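Local atomic coordinates of C2 toxin component I (Clostridium botulinum, PDB entry 2J3X), a protein that is the enzymatic component of the binary C2 toxin, an ADP-ribosyltransferase that, as in related binary clostridial toxins, probably modifies actin inside the target cell. Residues L149-S155 with E181-L185; R96-V102 with V164-T170; Y234-I238 with G375-F381. The protein carries 2 engineered substitutions. All coordinates share one frame; numbering follows the deposited sequence.

Interaction 1. Residues L149-S155 with E181-L185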
# COMPACT_ATOMS: atom_id res chain seq x y z
N LEU A 149 12.30 -12.52 2.81
CA LEU A 149 12.47 -12.88 4.22
C LEU A 149 13.90 -13.39 4.40
O LEU A 149 14.19 -14.53 3.96
CB LEU A 149 11.49 -13.98 4.61
CG LEU A 149 11.54 -14.33 6.10
CD1 LEU A 149 10.69 -13.43 7.04
CD2 LEU A 149 11.10 -15.82 6.32
N GLY A 150 14.79 -12.57 4.95
CA GLY A 150 16.21 -12.96 5.16
C GLY A 150 16.26 -14.01 6.27
O GLY A 150 15.59 -13.87 7.27
N LEU A 151 17.05 -15.07 6.06
CA LEU A 151 16.95 -16.20 6.97
C LEU A 151 17.95 -16.19 8.10
O LEU A 151 17.80 -16.96 9.05
CB LEU A 151 17.09 -17.55 6.21
CG LEU A 151 15.91 -17.73 5.24
CD1 LEU A 151 16.08 -19.06 4.48
CD2 LEU A 151 14.57 -17.68 5.95
N ASN A 152 18.96 -15.33 8.02
CA ASN A 152 19.88 -15.24 9.15
C ASN A 152 20.46 -13.83 9.29
O ASN A 152 20.09 -12.93 8.50
CB ASN A 152 21.00 -16.31 9.09
CG ASN A 152 21.93 -16.14 7.89
OD1 ASN A 152 22.15 -15.03 7.42
ND2 ASN A 152 22.46 -17.26 7.37
N ASP A 153 21.35 -13.64 10.27
CA ASP A 153 21.75 -12.22 10.55
C ASP A 153 22.63 -11.63 9.45
O ASP A 153 22.89 -10.41 9.47
CB ASP A 153 22.43 -12.05 11.92
CG ASP A 153 21.49 -12.23 13.07
OD1 ASP A 153 20.30 -12.59 12.90
OD2 ASP A 153 21.98 -12.02 14.20
N ASN A 154 23.11 -12.45 8.51
CA ASN A 154 23.82 -11.91 7.35
C ASN A 154 22.93 -11.00 6.52
O ASN A 154 23.42 -10.18 5.73
CB ASN A 154 24.42 -13.02 6.47
CG ASN A 154 25.64 -13.64 7.10
OD1 ASN A 154 26.15 -13.15 8.11
ND2 ASN A 154 26.09 -14.75 6.55
N SER A 155 21.61 -11.14 6.70
CA SER A 155 20.65 -10.33 5.99
C SER A 155 20.50 -8.95 6.58
O SER A 155 19.98 -8.09 5.89
CB SER A 155 19.28 -11.00 5.94
OG SER A 155 19.34 -12.13 5.06
N GLU A 181 26.44 -14.57 0.72
CA GLU A 181 26.37 -14.70 2.17
C GLU A 181 24.95 -14.71 2.76
O GLU A 181 24.77 -14.97 3.96
CB GLU A 181 27.21 -13.63 2.87
CG GLU A 181 28.74 -13.77 2.64
CD GLU A 181 29.37 -15.02 3.28
OE1 GLU A 181 28.65 -15.94 3.74
OE2 GLU A 181 30.63 -15.07 3.32
N THR A 182 23.96 -14.42 1.92
CA THR A 182 22.58 -14.38 2.39
C THR A 182 21.69 -15.42 1.72
O THR A 182 21.87 -15.77 0.54
CB THR A 182 21.84 -13.01 2.24
OG1 THR A 182 21.57 -12.76 0.87
CG2 THR A 182 22.62 -11.84 2.88
N VAL A 183 20.68 -15.84 2.46
CA VAL A 183 19.66 -16.72 1.94
C VAL A 183 18.31 -16.11 2.30
O VAL A 183 18.13 -15.69 3.44
CB VAL A 183 19.80 -18.13 2.58
CG1 VAL A 183 18.85 -19.13 1.88
CG2 VAL A 183 21.25 -18.60 2.48
N SER A 184 17.37 -16.08 1.36
CA SER A 184 16.07 -15.43 1.61
C SER A 184 14.93 -16.19 0.96
O SER A 184 15.08 -16.86 -0.08
CB SER A 184 16.04 -13.98 1.05
OG SER A 184 17.08 -13.20 1.61
N LEU A 185 13.77 -16.10 1.58
CA LEU A 185 12.55 -16.52 0.85
C LEU A 185 12.06 -15.31 0.06
O LEU A 185 12.30 -14.17 0.45
CB LEU A 185 11.43 -16.96 1.78
CG LEU A 185 11.75 -17.98 2.89
CD1 LEU A 185 10.53 -18.45 3.60
CD2 LEU A 185 12.53 -19.18 2.27
O HOH W 1 20.66 -14.50 5.14
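The carboxamide of Asn154 meets Glu181 with its plane in line with the bond: ND2 donates to Glu181 O at 2.9 Å, and that oxygen lies 12° out of the amide plane. The methylene of Asn154 also rests on the same carbonyl oxygen. With CG anti to the carbonyl carbon (chi1 -74°), the amide is carried toward the 181-185 backbone. The second flat group is the carboxamide of Asn152. Asn152 OD1 accepts from Asn154 N at 3.0 Å, closing an Asx turn, although the donor stands above the carbonyl plane, 35° out of it; ND2 of the same amide is held by Glu15 of helix 15-30. Between the two segments, water 1 donates to Asn152 OD1, accepts from Val183 N at 3.0 Å and is also hydrogen-bonded to Ser155 OG. Beside it the methyl CG2 of Thr182 packs against Asn154 O. Further along, regular antiparallel pairing takes over. Leu149 and Leu185 exchange two backbone hydrogen bonds, and Leu151 N adds a third to Val183 O. On the face carrying Leu149 and Leu185, these two side chains run side by side, CD2 of the first 3.8 Å from CD1 of the second. Leu151 reaches the same patch from the turn: its CD1 lies 3.8 Å from Val183 CG1, while its CD2 approaches Leu185 CG at 4.2 Å, the two leucines crossing at about a right angle. Trp21 of helix 15-30 touches Leu151, and Ala98 touches both Leu149 and Leu185. The chemistry thus changes along the contact, from apolar packing under the strand ladder to amide and water bonds beyond it, which keep the 152-155 turn tied to the incoming strand where direct backbone pairing has stopped.

Interaction 2. Residues R96-V102 with V164-T170; sequences RDAIGYV and VKTRVPT. With SO4 (sulfate ion), chain T.
Ala98 and Gly100 pair with Val168 and Thr166 through reciprocal backbone hydrogen bonds, building an antiparallel ladder whose strand axes approach to 4.6 Å at 142°. Just beyond it Asp97 is gripped through both oxygens. Asp97 OD2 takes two donors from Arg167, NE at a short 2.5 Å and NH2 at 2.9 Å, a side-on salt bridge onto one atom. This oxygen lies in the guanidinium plane, but the carboxylate is turned 87° to that plane and is met on its anti side. Asp97 OD1 accepts from Thr170 N at 2.9 Å, so the carboxylate also holds the backbone just past the end of strand 162-168. The arginine chain reaches Asp97 by running extended from CG to NE, with CG anti to the backbone N (chi1 175°). On the same face, the extended chain of Lys165 crosses Ile99 at a slant, its CE 3.6 Å from Ile99 CG2, and its CB meets Tyr101 CD1. Water 2 links Tyr101 OH, which also bonds Asp153, to Lys165 NZ. The other face is mostly apolar: Val102 CG2 presses tightly on Val164 CG1 at 3.4 Å, and Val102 CG1 touches the methyl of Thr166, whose OG1 is bonded to Gly213 O. At the far end Arg96 NH1 bonds a sulfate, probably from the crystallisation liquor, that Trp21 of helix 15-30 also holds; Arg96 NE bonds Glu6 O. Within the large mixed sheet, strand 206-216 flanks 162-168 and strand 147-150 flanks 98-102, while Leu149 of strand 147-150 and Ile193 of strand 191-203 touch the mostly apolar face.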
# COMPACT_ATOMS: atom_id res chain seq x y z
N ARG A 96 6.25 -25.86 6.43
CA ARG A 96 6.53 -25.48 7.82
C ARG A 96 6.45 -23.94 7.88
O ARG A 96 6.62 -23.29 6.84
CB ARG A 96 7.97 -25.87 8.20
CG ARG A 96 8.39 -27.32 7.98
CD ARG A 96 9.88 -27.37 7.69
NE ARG A 96 10.67 -27.13 8.90
CZ ARG A 96 12.01 -27.23 8.99
NH1 ARG A 96 12.77 -27.55 7.93
NH2 ARG A 96 12.58 -26.98 10.16
N ASP A 97 6.28 -23.37 9.07
CA ASP A 97 6.39 -21.91 9.25
C ASP A 97 7.84 -21.51 8.99
O ASP A 97 8.74 -22.36 9.05
CB ASP A 97 6.05 -21.51 10.67
CG ASP A 97 4.57 -21.63 11.02
OD1 ASP A 97 3.72 -22.02 10.18
OD2 ASP A 97 4.28 -21.27 12.19
N ALA A 98 8.11 -20.22 8.74
CA ALA A 98 9.49 -19.80 8.50
C ALA A 98 9.66 -18.53 9.29
O ALA A 98 8.78 -17.67 9.25
CB ALA A 98 9.74 -19.54 7.00
N ILE A 99 10.78 -18.40 9.99
CA ILE A 99 11.05 -17.21 10.79
C ILE A 99 12.22 -16.47 10.11
O ILE A 99 13.22 -17.08 9.74
CB ILE A 99 11.45 -17.62 12.20
CG1 ILE A 99 10.23 -18.30 12.88
CG2 ILE A 99 11.93 -16.41 13.03
CD1 ILE A 99 10.61 -19.02 14.11
N GLY A 100 12.14 -15.14 10.03
CA GLY A 100 13.27 -14.42 9.47
C GLY A 100 12.93 -12.93 9.45
O GLY A 100 12.05 -12.49 10.17
N TYR A 101 13.67 -12.17 8.66
CA TYR A 101 13.65 -10.71 8.75
C TYR A 101 13.09 -10.17 7.45
O TYR A 101 13.65 -10.45 6.36
CB TYR A 101 15.06 -10.19 8.90
CG TYR A 101 15.77 -10.69 10.12
CD1 TYR A 101 15.24 -10.46 11.40
CD2 TYR A 101 16.98 -11.42 10.00
CE1 TYR A 101 15.95 -10.91 12.56
CE2 TYR A 101 17.67 -11.90 11.17
CZ TYR A 101 17.15 -11.63 12.41
OH TYR A 101 17.79 -12.07 13.58
N VAL A 102 12.01 -9.40 7.53
CA VAL A 102 11.45 -8.86 6.29
C VAL A 102 12.12 -7.55 5.87
O VAL A 102 12.60 -6.78 6.69
CB VAL A 102 9.89 -8.70 6.36
CG1 VAL A 102 9.21 -10.07 6.24
CG2 VAL A 102 9.43 -8.05 7.66
N VAL A 164 13.02 -5.95 11.26
CA VAL A 164 11.68 -6.43 11.41
C VAL A 164 11.65 -7.93 11.27
O VAL A 164 11.95 -8.44 10.20
CB VAL A 164 10.77 -5.76 10.31
CG1 VAL A 164 9.30 -6.18 10.50
CG2 VAL A 164 10.90 -4.21 10.41
N LYS A 165 11.31 -8.61 12.35
CA LYS A 165 11.31 -10.11 12.41
C LYS A 165 9.84 -10.57 12.38
O LYS A 165 8.99 -9.94 13.02
CB LYS A 165 11.96 -10.56 13.72
CG LYS A 165 12.16 -12.05 13.84
CD LYS A 165 12.93 -12.38 15.14
CE LYS A 165 13.13 -13.83 15.28
NZ LYS A 165 13.91 -13.99 16.58
N THR A 166 9.55 -11.59 11.59
CA THR A 166 8.20 -12.09 11.47
C THR A 166 8.23 -13.60 11.28
O THR A 166 9.28 -14.20 11.14
CB THR A 166 7.43 -11.40 10.30
OG1 THR A 166 6.03 -11.71 10.43
CG2 THR A 166 7.93 -11.88 8.95
N ARG A 167 7.06 -14.20 11.31
CA ARG A 167 6.86 -15.64 11.03
C ARG A 167 5.91 -15.77 9.85
O ARG A 167 4.78 -15.25 9.89
CB ARG A 167 6.26 -16.25 12.30
CG ARG A 167 5.84 -17.72 12.21
CD ARG A 167 5.51 -18.17 13.62
NE ARG A 167 5.50 -19.63 13.71
CZ ARG A 167 6.19 -20.38 14.58
NH1 ARG A 167 6.99 -19.86 15.51
NH2 ARG A 167 6.05 -21.69 14.49
N VAL A 168 6.33 -16.47 8.80
CA VAL A 168 5.47 -16.73 7.67
C VAL A 168 4.79 -18.08 7.90
O VAL A 168 5.47 -19.08 8.15
CB VAL A 168 6.30 -16.85 6.38
CG1 VAL A 168 5.37 -17.06 5.16
CG2 VAL A 168 7.22 -15.62 6.24
N PRO A 169 3.44 -18.10 7.81
CA PRO A 169 2.69 -19.36 8.01
C PRO A 169 2.93 -20.46 7.00
O PRO A 169 3.11 -20.19 5.81
CB PRO A 169 1.22 -18.88 8.00
CG PRO A 169 1.32 -17.43 8.42
CD PRO A 169 2.53 -16.96 7.64
N THR A 170 2.86 -21.72 7.45
CA THR A 170 2.90 -22.86 6.55
C THR A 170 1.76 -22.67 5.54
O THR A 170 0.76 -22.01 5.86
CB THR A 170 2.67 -24.22 7.28
OG1 THR A 170 1.40 -24.16 7.88
CG2 THR A 170 3.52 -24.31 8.42
S SO4 T . 11.57 -27.73 3.99
O1 SO4 T . 12.08 -28.77 3.10
O2 SO4 T . 10.46 -28.31 4.75
O3 SO4 T . 12.63 -27.31 4.92
O4 SO4 T . 11.05 -26.59 3.22
O HOH W 2 16.69 -12.35 16.06
O HOH W 3 14.37 -6.19 8.69

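Interaction 3. Residues Y234-I238 with G375-F381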
# COMPACT_ATOMS: atom_id res chain seq x y z
N TYR A 234 -23.33 -4.36 -1.17
CA TYR A 234 -24.30 -3.28 -1.43
C TYR A 234 -25.35 -3.66 -2.45
O TYR A 234 -26.10 -2.78 -2.94
CB TYR A 234 -23.55 -1.98 -1.84
CG TYR A 234 -22.84 -1.42 -0.60
CD1 TYR A 234 -23.50 -0.50 0.25
CD2 TYR A 234 -21.53 -1.89 -0.23
CE1 TYR A 234 -22.89 -0.07 1.43
CE2 TYR A 234 -20.93 -1.44 0.92
CZ TYR A 234 -21.58 -0.54 1.71
OH TYR A 234 -21.02 -0.11 2.89
N GLY A 235 -25.46 -4.95 -2.78
CA GLY A 235 -26.56 -5.39 -3.63
C GLY A 235 -27.92 -4.94 -3.11
O GLY A 235 -28.73 -4.40 -3.89
N ASP A 236 -28.18 -5.14 -1.81
CA ASP A 236 -29.47 -4.79 -1.24
C ASP A 236 -29.56 -3.36 -0.74
O ASP A 236 -30.53 -2.99 -0.09
CB ASP A 236 -29.94 -5.81 -0.18
CG ASP A 236 -29.10 -5.77 1.09
OD1 ASP A 236 -28.16 -4.98 1.15
OD2 ASP A 236 -29.40 -6.58 2.02
N TYR A 237 -28.56 -2.55 -1.07
CA TYR A 237 -28.45 -1.21 -0.49
C TYR A 237 -29.69 -0.34 -0.86
O TYR A 237 -30.31 0.24 0.05
CB TYR A 237 -27.14 -0.54 -0.94
CG TYR A 237 -26.98 0.87 -0.45
CD1 TYR A 237 -26.91 1.11 0.92
CD2 TYR A 237 -26.78 1.93 -1.33
CE1 TYR A 237 -26.73 2.43 1.41
CE2 TYR A 237 -26.63 3.24 -0.85
CZ TYR A 237 -26.59 3.46 0.51
OH TYR A 237 -26.40 4.73 1.01
N ILE A 238 -30.06 -0.26 -2.13
CA ILE A 238 -31.22 0.57 -2.49
C ILE A 238 -32.51 0.09 -1.82
O ILE A 238 -33.33 0.92 -1.36
CB ILE A 238 -31.33 0.75 -4.03
CG1 ILE A 238 -30.13 1.61 -4.49
CG2 ILE A 238 -32.69 1.42 -4.47
CD1 ILE A 238 -30.02 1.75 -6.03
N GLY A 375 -20.40 5.51 4.80
CA GLY A 375 -20.18 5.54 3.37
C GLY A 375 -20.91 4.38 2.73
O GLY A 375 -21.42 3.50 3.43
N ALA A 376 -20.93 4.35 1.40
CA ALA A 376 -21.58 3.24 0.69
C ALA A 376 -20.93 3.08 -0.65
O ALA A 376 -20.55 4.06 -1.31
CB ALA A 376 -23.08 3.54 0.49
N PHE A 377 -20.86 1.83 -1.09
CA PHE A 377 -20.51 1.58 -2.50
C PHE A 377 -21.76 1.89 -3.31
O PHE A 377 -22.86 1.46 -2.99
CB PHE A 377 -20.12 0.10 -2.65
CG PHE A 377 -19.53 -0.29 -3.98
CD1 PHE A 377 -20.32 -0.30 -5.18
CD2 PHE A 377 -18.21 -0.66 -4.05
CE1 PHE A 377 -19.76 -0.68 -6.40
CE2 PHE A 377 -17.62 -1.08 -5.27
CZ PHE A 377 -18.42 -1.13 -6.46
N ILE A 378 -21.56 2.68 -4.38
CA ILE A 378 -22.67 3.11 -5.24
C ILE A 378 -22.94 1.97 -6.21
O ILE A 378 -22.45 1.93 -7.36
CB ILE A 378 -22.27 4.43 -5.92
CG1 ILE A 378 -21.93 5.48 -4.84
CG2 ILE A 378 -23.40 4.91 -6.87
CD1 ILE A 378 -23.02 5.78 -3.82
N TYR A 379 -23.74 1.01 -5.70
CA TYR A 379 -24.11 -0.20 -6.45
C TYR A 379 -25.61 -0.16 -6.65
O TYR A 379 -26.33 0.12 -5.70
CB TYR A 379 -23.70 -1.48 -5.69
CG TYR A 379 -23.93 -2.72 -6.52
CD1 TYR A 379 -23.00 -3.13 -7.44
CD2 TYR A 379 -25.12 -3.48 -6.40
CE1 TYR A 379 -23.22 -4.24 -8.27
CE2 TYR A 379 -25.35 -4.61 -7.24
CZ TYR A 379 -24.39 -4.98 -8.16
OH TYR A 379 -24.57 -6.09 -9.00
N GLY A 380 -26.06 -0.44 -7.88
CA GLY A 380 -27.53 -0.48 -8.11
C GLY A 380 -28.01 0.81 -8.78
O GLY A 380 -29.20 0.95 -9.10
N PHE A 381 -27.08 1.74 -9.00
CA PHE A 381 -27.40 3.07 -9.54
C PHE A 381 -27.07 3.18 -11.04
O PHE A 381 -25.92 2.96 -11.45
CB PHE A 381 -26.62 4.13 -8.77
CG PHE A 381 -27.03 4.26 -7.34
CD1 PHE A 381 -26.45 3.46 -6.35
CD2 PHE A 381 -28.03 5.17 -6.97
CE1 PHE A 381 -26.86 3.58 -4.99
CE2 PHE A 381 -28.42 5.29 -5.64
CZ PHE A 381 -27.84 4.50 -4.66
O HOH W 4 -28.14 -1.64 -4.58
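A type I turn from Tyr234 to Tyr237, between helices 227-234 and 243-254, packs onto strand 375-377 and the loop that leaves it. The contact has no direct hydrogen bond between the two segments; aromatic rings do most of the work. Tyr234 lays one face over the backbone, Phe377 N sitting 3.5 Å above the plane over the ring centre. This buried N-H has no hydrogen-bond partner in the model and is covered by the ring. CD2 of Tyr234 presses on Phe377 CB at 3.4 Å, CE1 touches Ala376, and the hydroxyl is bonded to Lys289 O. Ala376 CB sits over a face of Tyr237, a CH-pi contact 4.0 Å from the centroid and 29° off the normal. The Tyr237 hydroxyl bonds Ala285 O, and Phe381 CE1 comes to its ring edge, 4.0 Å from Tyr237 CD2. A second CH-pi contact is more central: Ile238 CD1 stands 3.7 Å from the centroid of Phe381, only 8° off the normal, with CG1 near CZ of the same ring. Ile238 CD1 also lies 3.3 Å from Gly380 O. Phe381 is swung beneath this methyl by a chi1 of -67°, which sets CG anti to the carbonyl carbon. Water 4 lies between the carbonyls of Tyr234 and Tyr379, with a weak bond from Ile238 N. Phe381 also touches Leu249, Glu250 and Leu253 of helix 243-254. After the inverse gamma turn at Ile378 the chain continues toward Glu389, the second glutamate of an E-x-E sequence. This position fits the start of the ADP-ribosylating turn-turn loop, a family hallmark, whose base would here be packed against the helical part of the same domain.

In the fold
Interactions 1 and 2 are neighbours, their centres 11 Å apart, and share the large mixed sheet of the N-terminal ADP-ribosyltransferase-like region: strand 98-102 lies between 162-168 and 147-150, and the latter pairs with 183-187. They cross along the chain, their segments alternating, and touch where the backbones of Tyr101 and Gly150 probably bond and Leu149 packs on Gly100. Interaction 3 follows later in sequence, in the second region of this kind, about 47 Å from interaction 1 and 40 Å from interaction 2 between centres. The chain thus carries two related folds; as in other binary toxins, the first probably serves carrier docking and the second catalysis.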